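Local coordinates for thermoresistant glucokinase (Janibacter sp. HTCC2649, PDB 4EUN), which probably phosphorylates gluconate at the expense of ATP, as a small sugar kinase of the gluconokinase type, at residues A[29-42]-A[119-131]. Residues are numbered along the deposited sequence; the frame is centred on the assembly and turned at random. Where two conformers were deposited one is given.
With SO4 (sulfate ion), chain B.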
loop_
_atom_site.group_PDB
_atom_site.type_symbol
_atom_site.label_atom_id
_atom_site.label_comp_id
_atom_site.label_asym_id
_atom_site.label_seq_id
_atom_site.Cartn_x
_atom_site.Cartn_y
_atom_site.Cartn_z
ATOM N N THR A 29 6.089 -14.018 -14.586
ATOM C CA THR A 29 5.561 -13.112 -13.580
ATOM C C THR A 29 5.183 -11.805 -14.242
ATOM O O THR A 29 5.690 -11.481 -15.318
ATOM C CB THR A 29 6.541 -12.881 -12.417
ATOM O OG1 THR A 29 7.762 -12.326 -12.911
ATOM C CG2 THR A 29 6.842 -14.204 -11.714
ATOM N N ARG A 30 4.276 -11.069 -13.616
ATOM C CA ARG A 30 3.839 -9.787 -14.155
ATOM C C ARG A 30 4.135 -8.702 -13.147
ATOM O O ARG A 30 4.084 -8.933 -11.932
ATOM C CB ARG A 30 2.340 -9.807 -14.446
ATOM C CG ARG A 30 1.917 -10.851 -15.463
ATOM C CD ARG A 30 2.507 -10.561 -16.835
ATOM N NE ARG A 30 2.051 -9.269 -17.346
ATOM C CZ ARG A 30 0.905 -9.081 -17.998
ATOM N NH1 ARG A 30 0.086 -10.097 -18.220
ATOM N NH2 ARG A 30 0.575 -7.869 -18.419
ATOM N N HIS A 31 4.439 -7.508 -13.648
ATOM C CA HIS A 31 4.807 -6.407 -12.781
ATOM C C HIS A 31 4.218 -5.128 -13.322
ATOM O O HIS A 31 4.549 -4.700 -14.426
ATOM C CB HIS A 31 6.333 -6.346 -12.643
ATOM C CG HIS A 31 6.908 -7.663 -12.229
ATOM N ND1 HIS A 31 6.942 -8.067 -10.912
ATOM C CD2 HIS A 31 7.375 -8.705 -12.956
ATOM C CE1 HIS A 31 7.429 -9.296 -10.845
ATOM N NE2 HIS A 31 7.701 -9.703 -12.067
ATOM N N VAL A 32 3.319 -4.548 -12.537
ATOM C CA VAL A 32 2.525 -3.408 -12.978
ATOM C C VAL A 32 2.887 -2.211 -12.126
ATOM O O VAL A 32 3.084 -2.336 -10.923
ATOM C CB VAL A 32 1.009 -3.708 -12.834
ATOM C CG1 VAL A 32 0.169 -2.537 -13.339
ATOM C CG2 VAL A 32 0.646 -4.985 -13.588
ATOM N N VAL A 33 2.989 -1.045 -12.761
ATOM C CA VAL A 33 3.186 0.204 -12.041
ATOM C C VAL A 33 2.032 1.135 -12.369
ATOM O O VAL A 33 1.778 1.405 -13.542
ATOM C CB VAL A 33 4.529 0.888 -12.421
ATOM C CG1 VAL A 33 4.624 2.275 -11.786
ATOM C CG2 VAL A 33 5.703 0.017 -11.971
ATOM N N VAL A 34 1.330 1.603 -11.335
ATOM C CA VAL A 34 0.287 2.608 -11.513
ATOM C C VAL A 34 0.952 3.930 -11.219
ATOM O O VAL A 34 1.375 4.184 -10.101
ATOM C CB VAL A 34 -0.899 2.407 -10.550
ATOM C CG1 VAL A 34 -2.010 3.411 -10.876
ATOM C CG2 VAL A 34 -1.427 0.961 -10.653
ATOM N N MET A 35 1.004 4.787 -12.228
ATOM C CA MET A 35 1.747 6.024 -12.136
ATOM C C MET A 35 0.770 7.186 -12.248
ATOM O O MET A 35 -0.124 7.167 -13.073
ATOM C CB MET A 35 2.791 6.057 -13.257
ATOM C CG MET A 35 3.229 7.429 -13.681
ATOM S SD MET A 35 4.452 7.362 -15.006
ATOM C CE MET A 35 3.495 6.802 -16.418
ATOM N N GLY A 36 0.919 8.187 -11.386
ATOM C CA GLY A 36 0.083 9.376 -11.461
ATOM C C GLY A 36 0.394 10.257 -10.277
ATOM O O GLY A 36 0.974 9.797 -9.304
ATOM N N VAL A 37 0.005 11.520 -10.340
ATOM C CA VAL A 37 0.303 12.411 -9.222
ATOM C C VAL A 37 -0.511 12.050 -7.979
ATOM O O VAL A 37 -1.453 11.265 -8.053
ATOM C CB VAL A 37 0.083 13.892 -9.590
ATOM C CG1 VAL A 37 0.878 14.242 -10.840
ATOM C CG2 VAL A 37 -1.399 14.189 -9.796
ATOM N N SER A 38 -0.129 12.613 -6.837
ATOM C CA SER A 38 -0.890 12.439 -5.604
ATOM C C SER A 38 -2.322 12.934 -5.766
ATOM O O SER A 38 -2.558 14.028 -6.300
ATOM C CB SER A 38 -0.226 13.203 -4.458
ATOM O OG SER A 38 1.040 12.657 -4.144
ATOM N N GLY A 39 -3.275 12.142 -5.290
ATOM C CA GLY A 39 -4.668 12.546 -5.320
ATOM C C GLY A 39 -5.348 12.173 -6.620
ATOM O O GLY A 39 -6.476 12.591 -6.875
ATOM N N SER A 40 -4.660 11.378 -7.438
ATOM C CA SER A 40 -5.215 10.919 -8.704
ATOM C C SER A 40 -6.057 9.650 -8.537
ATOM O O SER A 40 -6.888 9.333 -9.391
ATOM C CB SER A 40 -4.109 10.719 -9.742
ATOM O OG SER A 40 -3.141 9.783 -9.307
ATOM N N GLY A 41 -5.848 8.931 -7.435
ATOM C CA GLY A 41 -6.630 7.737 -7.146
ATOM C C GLY A 41 -5.892 6.441 -7.428
ATOM O O GLY A 41 -6.516 5.400 -7.674
ATOM N N LYS A 42 -4.562 6.500 -7.392
ATOM C CA LYS A 42 -3.730 5.358 -7.772
ATOM C C LYS A 42 -3.918 4.157 -6.866
ATOM O O LYS A 42 -3.901 3.008 -7.323
ATOM C CB LYS A 42 -2.252 5.739 -7.742
ATOM C CG LYS A 42 -1.821 6.754 -8.759
ATOM C CD LYS A 42 -0.316 6.906 -8.685
ATOM C CE LYS A 42 0.141 7.292 -7.280
ATOM N NZ LYS A 42 -0.174 8.716 -6.995
ATOM N N LEU A 119 13.228 1.432 -13.611
ATOM C CA LEU A 119 12.301 0.397 -13.137
ATOM C C LEU A 119 12.402 -0.855 -14.009
ATOM O O LEU A 119 12.380 -1.980 -13.499
ATOM C CB LEU A 119 10.860 0.923 -13.133
ATOM C CG LEU A 119 10.581 2.075 -12.162
ATOM C CD1 LEU A 119 9.127 2.523 -12.223
ATOM C CD2 LEU A 119 10.925 1.663 -10.742
ATOM N N ARG A 120 12.544 -0.661 -15.319
ATOM C CA ARG A 120 12.614 -1.789 -16.251
ATOM C C ARG A 120 13.935 -2.554 -16.189
ATOM O O ARG A 120 14.059 -3.626 -16.781
ATOM C CB ARG A 120 12.295 -1.347 -17.684
ATOM C CG ARG A 120 10.796 -1.169 -17.951
ATOM C CD ARG A 120 10.503 -0.808 -19.410
ATOM N NE ARG A 120 11.001 0.522 -19.741
ATOM C CZ ARG A 120 10.230 1.602 -19.872
ATOM N NH1 ARG A 120 8.915 1.518 -19.716
ATOM N NH2 ARG A 120 10.781 2.768 -20.157
ATOM N N GLU A 121 14.915 -2.016 -15.467
ATOM C CA GLU A 121 16.178 -2.735 -15.264
ATOM C C GLU A 121 16.034 -3.888 -14.275
ATOM O O GLU A 121 16.912 -4.745 -14.188
ATOM C CB GLU A 121 17.287 -1.783 -14.793
ATOM C CG GLU A 121 17.657 -0.687 -15.792
ATOM C CD GLU A 121 18.712 0.269 -15.250
ATOM O OE1 GLU A 121 19.256 0.004 -14.155
ATOM O OE2 GLU A 121 18.994 1.288 -15.916
ATOM N N GLY A 122 14.931 -3.909 -13.531
ATOM C CA GLY A 122 14.706 -4.931 -12.522
ATOM C C GLY A 122 14.104 -6.221 -13.052
ATOM O O GLY A 122 14.829 -7.140 -13.433
ATOM N N PRO A 123 12.764 -6.295 -13.075
ATOM C CA PRO A 123 12.044 -7.521 -13.444
ATOM C C PRO A 123 11.991 -7.706 -14.960
ATOM O O PRO A 123 12.358 -6.797 -15.706
ATOM C CB PRO A 123 10.644 -7.267 -12.880
ATOM C CG PRO A 123 10.481 -5.771 -13.006
ATOM C CD PRO A 123 11.843 -5.196 -12.716
ATOM N N PRO A 124 11.536 -8.879 -15.422
ATOM C CA PRO A 124 11.610 -9.140 -16.865
ATOM C C PRO A 124 10.710 -8.257 -17.727
ATOM O O PRO A 124 10.943 -8.173 -18.937
ATOM C CB PRO A 124 11.172 -10.607 -16.976
ATOM C CG PRO A 124 11.457 -11.192 -15.639
ATOM C CD PRO A 124 11.176 -10.089 -14.661
ATOM N N SER A 125 9.709 -7.616 -17.128
ATOM C CA SER A 125 8.856 -6.678 -17.856
ATOM C C SER A 125 8.169 -5.761 -16.860
ATOM O O SER A 125 8.007 -6.120 -15.692
ATOM C CB SER A 125 7.795 -7.415 -18.674
ATOM O OG SER A 125 6.950 -8.179 -17.828
ATOM N N VAL A 126 7.780 -4.569 -17.315
ATOM C CA VAL A 126 6.959 -3.667 -16.510
ATOM C C VAL A 126 5.861 -3.013 -17.354
ATOM O O VAL A 126 6.137 -2.401 -18.394
ATOM C CB VAL A 126 7.782 -2.560 -15.815
ATOM C CG1 VAL A 126 6.889 -1.765 -14.861
ATOM C CG2 VAL A 126 8.946 -3.146 -15.037
ATOM N N ASP A 127 4.618 -3.150 -16.900
ATOM C CA ASP A 127 3.479 -2.558 -17.591
ATOM C C ASP A 127 2.985 -1.376 -16.790
ATOM O O ASP A 127 2.844 -1.465 -15.575
ATOM C CB ASP A 127 2.349 -3.584 -17.734
ATOM C CG ASP A 127 2.765 -4.805 -18.524
ATOM O OD1 ASP A 127 3.247 -4.651 -19.670
ATOM O OD2 ASP A 127 2.614 -5.923 -17.988
ATOM N N PHE A 128 2.723 -0.258 -17.464
ATOM C CA PHE A 128 2.339 0.956 -16.761
ATOM C C PHE A 128 0.877 1.293 -16.954
ATOM O O PHE A 128 0.358 1.221 -18.065
ATOM C CB PHE A 128 3.211 2.133 -17.243
ATOM C CG PHE A 128 4.628 2.033 -16.783
ATOM C CD1 PHE A 128 5.557 1.281 -17.495
ATOM C CD2 PHE A 128 5.024 2.650 -15.601
ATOM C CE1 PHE A 128 6.869 1.157 -17.041
ATOM C CE2 PHE A 128 6.329 2.537 -15.144
ATOM C CZ PHE A 128 7.250 1.790 -15.863
ATOM N N LEU A 129 0.209 1.645 -15.860
ATOM C CA LEU A 129 -1.119 2.241 -15.932
ATOM C C LEU A 129 -0.941 3.698 -15.543
ATOM O O LEU A 129 -0.603 4.019 -14.403
ATOM C CB LEU A 129 -2.089 1.540 -14.976
ATOM C CG LEU A 129 -2.240 0.026 -15.137
ATOM C CD1 LEU A 129 -3.121 -0.514 -14.020
ATOM C CD2 LEU A 129 -2.821 -0.329 -16.496
ATOM N N HIS A 130 -1.141 4.586 -16.504
ATOM C CA HIS A 130 -0.923 6.013 -16.271
ATOM C C HIS A 130 -2.254 6.696 -15.942
ATOM O O HIS A 130 -3.077 6.929 -16.825
ATOM C CB HIS A 130 -0.281 6.628 -17.514
ATOM C CG HIS A 130 -0.129 8.116 -17.458
ATOM N ND1 HIS A 130 0.162 8.859 -18.582
ATOM C CD2 HIS A 130 -0.214 8.994 -16.431
ATOM C CE1 HIS A 130 0.234 10.138 -18.251
ATOM N NE2 HIS A 130 0.007 10.251 -16.958
ATOM N N LEU A 131 -2.462 6.982 -14.657
ATOM C CA LEU A 131 -3.705 7.568 -14.176
ATOM C C LEU A 131 -3.549 9.079 -14.173
ATOM O O LEU A 131 -2.671 9.626 -13.497
ATOM C CB LEU A 131 -4.003 7.056 -12.765
ATOM C CG LEU A 131 -5.341 7.385 -12.099
ATOM C CD1 LEU A 131 -6.500 6.744 -12.833
ATOM C CD2 LEU A 131 -5.293 6.878 -10.678
HETATM S S SO4 B . -3.434 8.601 -4.723
HETATM O O1 SO4 B . -2.709 8.767 -5.977
HETATM O O2 SO4 B . -2.857 9.501 -3.734
HETATM O O3 SO4 B . -3.312 7.221 -4.274
HETATM O O4 SO4 B . -4.843 8.918 -4.892
HETATM O O HOH W 1 4.490 -7.415 -16.566
HETATM O O HOH W 2 -1.813 12.004 -12.657
#
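Asp-127 N donates to His-31 O and Leu-131 N to Met-35 O, the first and last of five backbone hydrogen bonds between the parallel strands 31-35 and 127-131, whose axes approach to 4.7 Å. On one side of the sheet Leu-129 CD1 reaches both Val-32 CG1 (3.9 Å) and Val-34 CG2. On the other, the Val-33 and Phe-128 side chains lie side by side, pointing the same way, and Val-33 CG2 presses on Val-126 CG1 (3.6 Å).

At the start of the strands, Arg-30, bent at chi2 and chi3 (-65° and -61°), brings NH2 into a salt bridge with Asp-127 OD2 (2.9 Å). The carboxylate oxygen lies in the guanidinium plane but is met from above its own, the two planes 86° apart. Water 1 links Arg-30 NE, His-31 N and Ser-125 OG to OD2, while Ser-170 holds OD1. Pro-123 CB makes a CH-pi contact with one face of the His-31 ring, whose nitrogens are tied to Thr-29 and Thr-104.

Beyond strand 31-35, the loop turns back over Leu-131, whose CD2 packs against Ser-40 O (3.2 Å). Sulfate is gripped by Gly-39 N, Gly-41 N and Lys-42 NZ, the last 2.7 Å from sulfate O1; NZ also bonds to Gly-36 O. This strand-loop-helix is consistent with a Walker A P-loop, sulfate probably mimicking a nucleotide phosphate.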